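Local atomic coordinates of enoyl-CoA hydratase (PDB entry 3OC7), a protein that probably catalyses the reversible addition of water across the 2,3 double bond of enoyl-CoA thioesters in fatty acid breakdown, as other crotonase-fold hydratases do. Residues A129-V134 and A217-T222; L159-S164 and L227-R232; R181-E184 and L188-M191. One frame throughout, in Å; residues are numbered along the deposited sequence.

How the interactions relate
Centres of interactions 1 and 2 lie about 13 Å apart, 1 and 3 about 15 Å, and 2 and 3 about 18 Å. Helix 212-245 supplies one side of interactions 1 and 2, which also touch where K162 NZ comes within 3.2 Å of C130 O. Interaction 3 continues the sheet beside interaction 1, with A133 O and T190 N 2.9 Å apart in a probable hydrogen bond, and L188 CD1 packs on L159 CD2 of interaction 2 at 3.7 Å. R166 of the second subunit reaches both C130 O and L188 O. The 1,2-ethanediol molecules of interactions 1 and 2 occupy equivalent subunit boundaries, each between L221 O of one chain and R229 and D233 of another.

Interaction 1: residues A129-V134 and A217-T222; sequences ACDIAV and ASKALT. With EDO (1,2-ethanediol), chain B.
The carboxylate of D131 meets the ammonium group of K219 in a buried salt bridge, the one direct contact between the turn that leads into strand 132-135 and the long helix 212-245. K219 reaches it with a fully stretched side chain: CG stands anti to the backbone N (chi1 174°) and the remaining torsions stay near 180°, which carries NZ well clear of the helix. D131 comes from the other side with CG anti to its carbonyl carbon (chi1 -54°), and the two side chains cross at about a right angle. K219 NZ donates to D131 OD2 at 2.9 Å, and OD2 accepts on its syn lone pair, on the side of OD1. The last methylene of the lysine is close to that second oxygen as well, with CE 3.3 Å from OD1.

Neither charged group depends on the other alone. K219 NZ also donates to the carbonyls of I104 and L109, so three acceptors grip the ammonium group, while D131 OD2 takes a further bond from V111 N. These partners would probably favour the charged form of both residues despite their burial. OD1 of D131 is served by a water that donates to it at 2.8 Å and to T222 OG1 at 2.9 Å. The threonine hydroxyl in turn donates to K219 O at 2.8 Å, in the carbonyl plane and on a lone pair. Its proton is thereby committed to the helix backbone and its oxygen left to accept from the water. A second route thus runs between the same two segments, through one water and the T222 hydroxyl.

The ion pair joins the turn between helix 123-129 and strand 132-135 to helix 212-245, within the crotonase fold of the enoyl-CoA hydratase family.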
# COMPACT_ATOMS: atom_id res chain seq x y z
N ALA A 129 -4.80 -3.27 15.34
CA ALA A 129 -3.59 -3.67 16.11
C ALA A 129 -3.24 -5.16 15.98
O ALA A 129 -2.06 -5.53 16.07
CB ALA A 129 -3.74 -3.29 17.61
N CYS A 130 -4.25 -6.02 15.80
CA CYS A 130 -4.00 -7.48 15.64
C CYS A 130 -3.13 -7.79 14.39
O CYS A 130 -3.24 -7.10 13.36
CB CYS A 130 -5.32 -8.27 15.65
SG CYS A 130 -6.20 -8.28 17.27
N ASP A 131 -2.30 -8.83 14.46
CA ASP A 131 -1.46 -9.23 13.31
C ASP A 131 -2.28 -9.84 12.14
O ASP A 131 -1.98 -9.59 10.95
CB ASP A 131 -0.35 -10.19 13.78
CG ASP A 131 0.45 -9.61 14.91
OD1 ASP A 131 1.28 -8.71 14.63
OD2 ASP A 131 0.24 -10.02 16.07
N ILE A 132 -3.30 -10.63 12.50
CA ILE A 132 -4.22 -11.32 11.56
C ILE A 132 -5.65 -11.08 12.07
O ILE A 132 -5.86 -11.02 13.29
CB ILE A 132 -3.90 -12.86 11.47
CG1 ILE A 132 -2.45 -13.10 11.01
CG2 ILE A 132 -4.91 -13.59 10.56
CD1 ILE A 132 -1.94 -14.57 11.12
N ALA A 133 -6.62 -10.89 11.15
CA ALA A 133 -8.04 -10.71 11.54
C ALA A 133 -8.98 -11.45 10.56
O ALA A 133 -8.84 -11.32 9.32
CB ALA A 133 -8.41 -9.23 11.63
N VAL A 134 -9.93 -12.21 11.12
CA VAL A 134 -10.95 -12.97 10.35
C VAL A 134 -12.37 -12.53 10.76
O VAL A 134 -12.64 -12.39 11.96
CB VAL A 134 -10.78 -14.53 10.55
CG1 VAL A 134 -11.66 -15.36 9.59
CG2 VAL A 134 -9.30 -14.93 10.43
N ALA A 217 10.66 -12.92 16.04
CA ALA A 217 11.50 -12.15 15.12
C ALA A 217 10.79 -11.82 13.79
O ALA A 217 10.97 -10.71 13.22
CB ALA A 217 12.83 -12.86 14.87
N SER A 218 9.99 -12.79 13.31
CA SER A 218 9.22 -12.59 12.07
C SER A 218 8.14 -11.50 12.27
O SER A 218 7.97 -10.62 11.39
CB SER A 218 8.61 -13.91 11.57
OG SER A 218 9.59 -14.91 11.26
N LYS A 219 7.42 -11.53 13.40
CA LYS A 219 6.48 -10.44 13.76
C LYS A 219 7.15 -9.04 13.84
O LYS A 219 6.65 -8.05 13.26
CB LYS A 219 5.73 -10.76 15.06
CG LYS A 219 4.83 -9.62 15.59
CD LYS A 219 3.85 -10.03 16.71
CE LYS A 219 3.21 -8.79 17.34
NZ LYS A 219 1.98 -9.11 18.15
N ALA A 220 8.28 -8.95 14.56
CA ALA A 220 8.98 -7.67 14.75
C ALA A 220 9.39 -6.99 13.42
O ALA A 220 9.36 -5.75 13.30
CB ALA A 220 10.18 -7.83 15.68
N LEU A 221 9.73 -7.79 12.41
CA LEU A 221 10.03 -7.20 11.08
C LEU A 221 8.83 -6.38 10.52
O LEU A 221 9.01 -5.28 9.94
CB LEU A 221 10.47 -8.27 10.07
CG LEU A 221 11.80 -9.00 10.36
CD1 LEU A 221 11.84 -10.31 9.60
CD2 LEU A 221 13.00 -8.12 9.99
N THR A 222 7.62 -6.91 10.74
CA THR A 222 6.36 -6.32 10.23
C THR A 222 5.79 -5.18 11.10
O THR A 222 4.96 -4.40 10.61
CB THR A 222 5.24 -7.39 9.97
OG1 THR A 222 4.69 -7.88 11.22
CG2 THR A 222 5.77 -8.56 9.11
C1 EDO B . 13.05 -3.64 7.71
O1 EDO B . 13.20 -2.76 6.59
C2 EDO B . 11.82 -3.25 8.52
O2 EDO B . 11.73 -4.16 9.63
O HOH W 1 1.99 -7.62 12.11

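Interaction 2: residues L159-S164 and L227-R232. With EDO (1,2-ethanediol), chain C.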
# COMPACT_ATOMS: atom_id res chain seq x y z
N LEU A 159 -4.89 1.96 11.67
CA LEU A 159 -5.62 1.93 10.37
C LEU A 159 -4.81 2.45 9.17
O LEU A 159 -4.83 1.83 8.08
CB LEU A 159 -6.96 2.69 10.45
CG LEU A 159 -8.05 2.15 11.38
CD1 LEU A 159 -9.33 2.94 11.16
CD2 LEU A 159 -8.29 0.65 11.18
N LEU A 160 -4.11 3.57 9.33
CA LEU A 160 -3.41 4.16 8.17
C LEU A 160 -2.23 3.33 7.61
O LEU A 160 -2.01 3.35 6.39
CB LEU A 160 -3.06 5.65 8.38
CG LEU A 160 -4.25 6.60 8.60
CD1 LEU A 160 -3.74 8.04 8.76
CD2 LEU A 160 -5.32 6.52 7.49
N PRO A 161 -1.49 2.58 8.46
CA PRO A 161 -0.46 1.65 7.89
C PRO A 161 -1.03 0.43 7.13
O PRO A 161 -0.29 -0.19 6.37
CB PRO A 161 0.34 1.19 9.13
CG PRO A 161 -0.02 2.16 10.21
CD PRO A 161 -1.39 2.70 9.93
N LYS A 162 -2.32 0.08 7.32
CA LYS A 162 -2.88 -1.19 6.78
C LYS A 162 -3.97 -1.06 5.68
O LYS A 162 -4.13 -1.96 4.83
CB LYS A 162 -3.32 -2.11 7.94
CG LYS A 162 -2.22 -2.31 9.03
CD LYS A 162 -2.54 -3.45 10.04
CE LYS A 162 -1.47 -3.47 11.15
NZ LYS A 162 -1.55 -4.66 12.06
N LEU A 163 -4.74 0.03 5.69
CA LEU A 163 -5.80 0.26 4.67
C LEU A 163 -5.18 0.82 3.39
O LEU A 163 -4.22 1.60 3.47
CB LEU A 163 -6.81 1.31 5.18
CG LEU A 163 -7.74 1.00 6.35
CD1 LEU A 163 -8.56 2.23 6.74
CD2 LEU A 163 -8.66 -0.10 5.94
N SER A 164 -5.74 0.48 2.23
CA SER A 164 -5.34 1.22 1.02
C SER A 164 -5.62 2.74 1.16
O SER A 164 -6.59 3.14 1.85
CB SER A 164 -6.01 0.66 -0.22
OG SER A 164 -7.33 1.14 -0.35
N LEU A 227 5.39 0.96 15.10
CA LEU A 227 5.87 1.51 16.37
C LEU A 227 6.52 2.91 16.22
O LEU A 227 6.39 3.77 17.12
CB LEU A 227 6.77 0.50 17.08
CG LEU A 227 6.05 -0.79 17.54
CD1 LEU A 227 7.03 -1.89 17.95
CD2 LEU A 227 5.06 -0.47 18.66
N GLU A 228 7.18 3.14 15.07
CA GLU A 228 7.75 4.46 14.76
C GLU A 228 6.68 5.54 14.66
O GLU A 228 6.90 6.69 15.10
CB GLU A 228 8.56 4.43 13.45
CG GLU A 228 9.85 3.65 13.51
CD GLU A 228 10.50 3.51 12.13
OE1 GLU A 228 10.66 4.54 11.43
OE2 GLU A 228 10.85 2.37 11.75
N ARG A 229 5.52 5.18 14.09
CA ARG A 229 4.37 6.10 13.96
C ARG A 229 3.78 6.47 15.34
O ARG A 229 3.47 7.65 15.59
CB ARG A 229 3.29 5.50 13.01
CG ARG A 229 2.09 6.41 12.74
CD ARG A 229 0.98 5.72 11.92
NE ARG A 229 1.39 5.44 10.54
CZ ARG A 229 1.07 6.18 9.48
NH1 ARG A 229 0.33 7.27 9.61
NH2 ARG A 229 1.49 5.80 8.27
N PHE A 230 3.65 5.48 16.24
CA PHE A 230 3.27 5.73 17.64
C PHE A 230 4.24 6.74 18.31
O PHE A 230 3.80 7.71 18.95
CB PHE A 230 3.24 4.43 18.48
CG PHE A 230 1.95 3.60 18.37
CD1 PHE A 230 1.66 2.85 17.24
CD2 PHE A 230 1.07 3.51 19.48
CE1 PHE A 230 0.49 2.05 17.17
CE2 PHE A 230 -0.10 2.71 19.44
CZ PHE A 230 -0.39 1.97 18.28
N ASP A 231 5.55 6.51 18.16
CA ASP A 231 6.57 7.41 18.73
C ASP A 231 6.38 8.88 18.26
O ASP A 231 6.43 9.81 19.08
CB ASP A 231 7.99 6.93 18.38
CG ASP A 231 8.44 5.72 19.18
OD1 ASP A 231 7.85 5.39 20.24
OD2 ASP A 231 9.43 5.10 18.74
N ARG A 232 6.15 9.07 16.96
CA ARG A 232 5.97 10.42 16.37
C ARG A 232 4.64 11.12 16.70
O ARG A 232 4.64 12.35 16.93
CB ARG A 232 6.13 10.37 14.84
CG ARG A 232 7.47 9.89 14.31
CD ARG A 232 7.60 10.15 12.80
NE ARG A 232 6.54 9.52 12.00
CZ ARG A 232 6.60 8.30 11.48
NH1 ARG A 232 7.67 7.54 11.64
NH2 ARG A 232 5.57 7.82 10.78
C1 EDO C . -1.31 10.01 11.87
O1 EDO C . -0.39 8.93 12.05
C2 EDO C . -1.18 10.58 10.47
O2 EDO C . -2.13 11.66 10.35
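L160 and P161 lie over one face of the R229 guanidinium group, where the turn between helices 156-159 and 165-174 of the crotonase fold meets the long helix 212-245 near a subunit boundary. L160 comes first: its CB sits 4.0 Å from NH1, while the rest of the side chain packs on A168 and Y172 and on L221 of the third subunit. P161 follows and makes the closer approach, its ring crossing over the NE end of the group at a slant, with CG 3.6 Å from NE. These are van der Waals contacts of a flat cationic group against aliphatic carbon. K162 turns its amine elsewhere, to the carbonyl of G128, and S164 caps the next helix with OG on A167 N.

R229 reaches the turn by leaving its helix with CG anti to the backbone N (chi1 -176°) and then bending at chi3 (-68°), which turns one face of the guanidinium to the proline and L160 CB. At its edge sits a 1,2-ethanediol molecule, probably from the crystallisation liquor, also hydrogen-bonded to D233 OD2 and to L221 O of the third subunit. R229 NH1 donates to the diol O1 at 3.0 Å, with an N-H...O angle of 155°.

Interaction 3: residues R181-E184 and L188-M191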
# COMPACT_ATOMS: atom_id res chain seq x y z
N ARG A 181 -16.54 -8.97 3.21
CA ARG A 181 -15.91 -9.04 1.88
C ARG A 181 -15.21 -7.72 1.50
O ARG A 181 -14.05 -7.71 1.03
CB ARG A 181 -16.95 -9.48 0.84
N ARG A 182 -15.91 -6.59 1.71
CA ARG A 182 -15.31 -5.26 1.46
C ARG A 182 -14.13 -4.98 2.42
O ARG A 182 -13.07 -4.49 1.98
CB ARG A 182 -16.37 -4.15 1.51
CG ARG A 182 -15.90 -2.70 1.18
CD ARG A 182 -15.21 -2.50 -0.19
NE ARG A 182 -16.00 -2.99 -1.32
CZ ARG A 182 -16.97 -2.32 -1.94
NH1 ARG A 182 -17.33 -1.10 -1.55
NH2 ARG A 182 -17.60 -2.89 -2.96
N ALA A 183 -14.27 -5.37 3.69
CA ALA A 183 -13.19 -5.22 4.67
C ALA A 183 -11.88 -5.98 4.25
O ALA A 183 -10.76 -5.46 4.43
CB ALA A 183 -13.66 -5.60 6.09
N GLU A 184 -12.02 -7.18 3.66
CA GLU A 184 -10.88 -7.92 3.13
C GLU A 184 -10.24 -7.18 1.94
O GLU A 184 -9.01 -7.02 1.89
CB GLU A 184 -11.28 -9.36 2.74
CG GLU A 184 -10.11 -10.23 2.18
CD GLU A 184 -10.55 -11.56 1.58
OE1 GLU A 184 -11.42 -12.26 2.14
OE2 GLU A 184 -10.01 -11.93 0.51
N LEU A 188 -8.67 -3.86 5.89
CA LEU A 188 -9.12 -3.75 7.30
C LEU A 188 -9.04 -5.11 8.03
O LEU A 188 -8.70 -5.16 9.23
CB LEU A 188 -10.54 -3.16 7.41
CG LEU A 188 -11.13 -3.04 8.82
CD1 LEU A 188 -10.27 -2.17 9.76
CD2 LEU A 188 -12.56 -2.51 8.79
N ILE A 189 -9.35 -6.20 7.32
CA ILE A 189 -9.15 -7.59 7.83
C ILE A 189 -8.31 -8.40 6.85
O ILE A 189 -8.10 -7.98 5.70
CB ILE A 189 -10.52 -8.33 8.15
CG1 ILE A 189 -11.32 -8.58 6.85
CG2 ILE A 189 -11.35 -7.53 9.19
CD1 ILE A 189 -12.64 -9.35 7.02
N THR A 190 -7.83 -9.56 7.31
CA THR A 190 -7.07 -10.51 6.48
C THR A 190 -7.96 -11.34 5.54
O THR A 190 -7.62 -11.55 4.36
CB THR A 190 -6.20 -11.47 7.36
OG1 THR A 190 -5.53 -10.72 8.39
CG2 THR A 190 -5.17 -12.24 6.52
N MET A 191 -9.07 -11.85 6.08
CA MET A 191 -9.99 -12.69 5.30
C MET A 191 -11.42 -12.72 5.83
O MET A 191 -11.65 -12.72 7.05
CB MET A 191 -9.46 -14.12 5.18
CG MET A 191 -8.95 -14.75 6.45
SD MET A 191 -8.31 -16.44 6.26
CE MET A 191 -9.83 -17.31 6.08
O HOH W 2 -6.60 -7.78 3.14
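A183 and the pair L188-I189 form the close part of this contact, where the chain doubles back after helix 180-186. The carbonyl of A183 faces two successive backbone amides. The bond from I189 N is long at 3.3 Å but nearly straight (170°), its donor standing well above the carbonyl plane; that from L188 N is shorter, 3.0 Å, yet weak because it is strongly bent. Beside this carbonyl the methyl group of A183 touches CB of L188 at 4.2 Å and CG1 of I189 at 3.9 Å. I189 places CG1 between its backbone N and its carbonyl carbon (chi1 67°), which swings the ethyl arm back over the helix, where CG1 comes within 3.6 Å of E184 N. F141 and F178 pack against both A183 and L188, adding to the burial on this side.

The returning chain runs from here into strand 191-192, which pairs in parallel with strand 132-135 at the edge of the main sheet of the crotonase fold. T190 is held to that sheet, its OG1 accepting from A133 N, and it packs with M191 on R170 of the second subunit.

Toward solvent the contact is looser and built around E184. Its side chain is extended from a CG anti to the backbone N (chi1 -179°), and lies alongside the backbone of T190 and M191. CG is 3.6 Å from T190 O and OE1 is 3.5 Å from M191 CA, but a hydrogen bond to the carboxylate comes from just beyond, A192 N to OE1. The backbones of E184 and I189 are bridged by a water, which donates to E184 O at 2.8 Å and to I189 O.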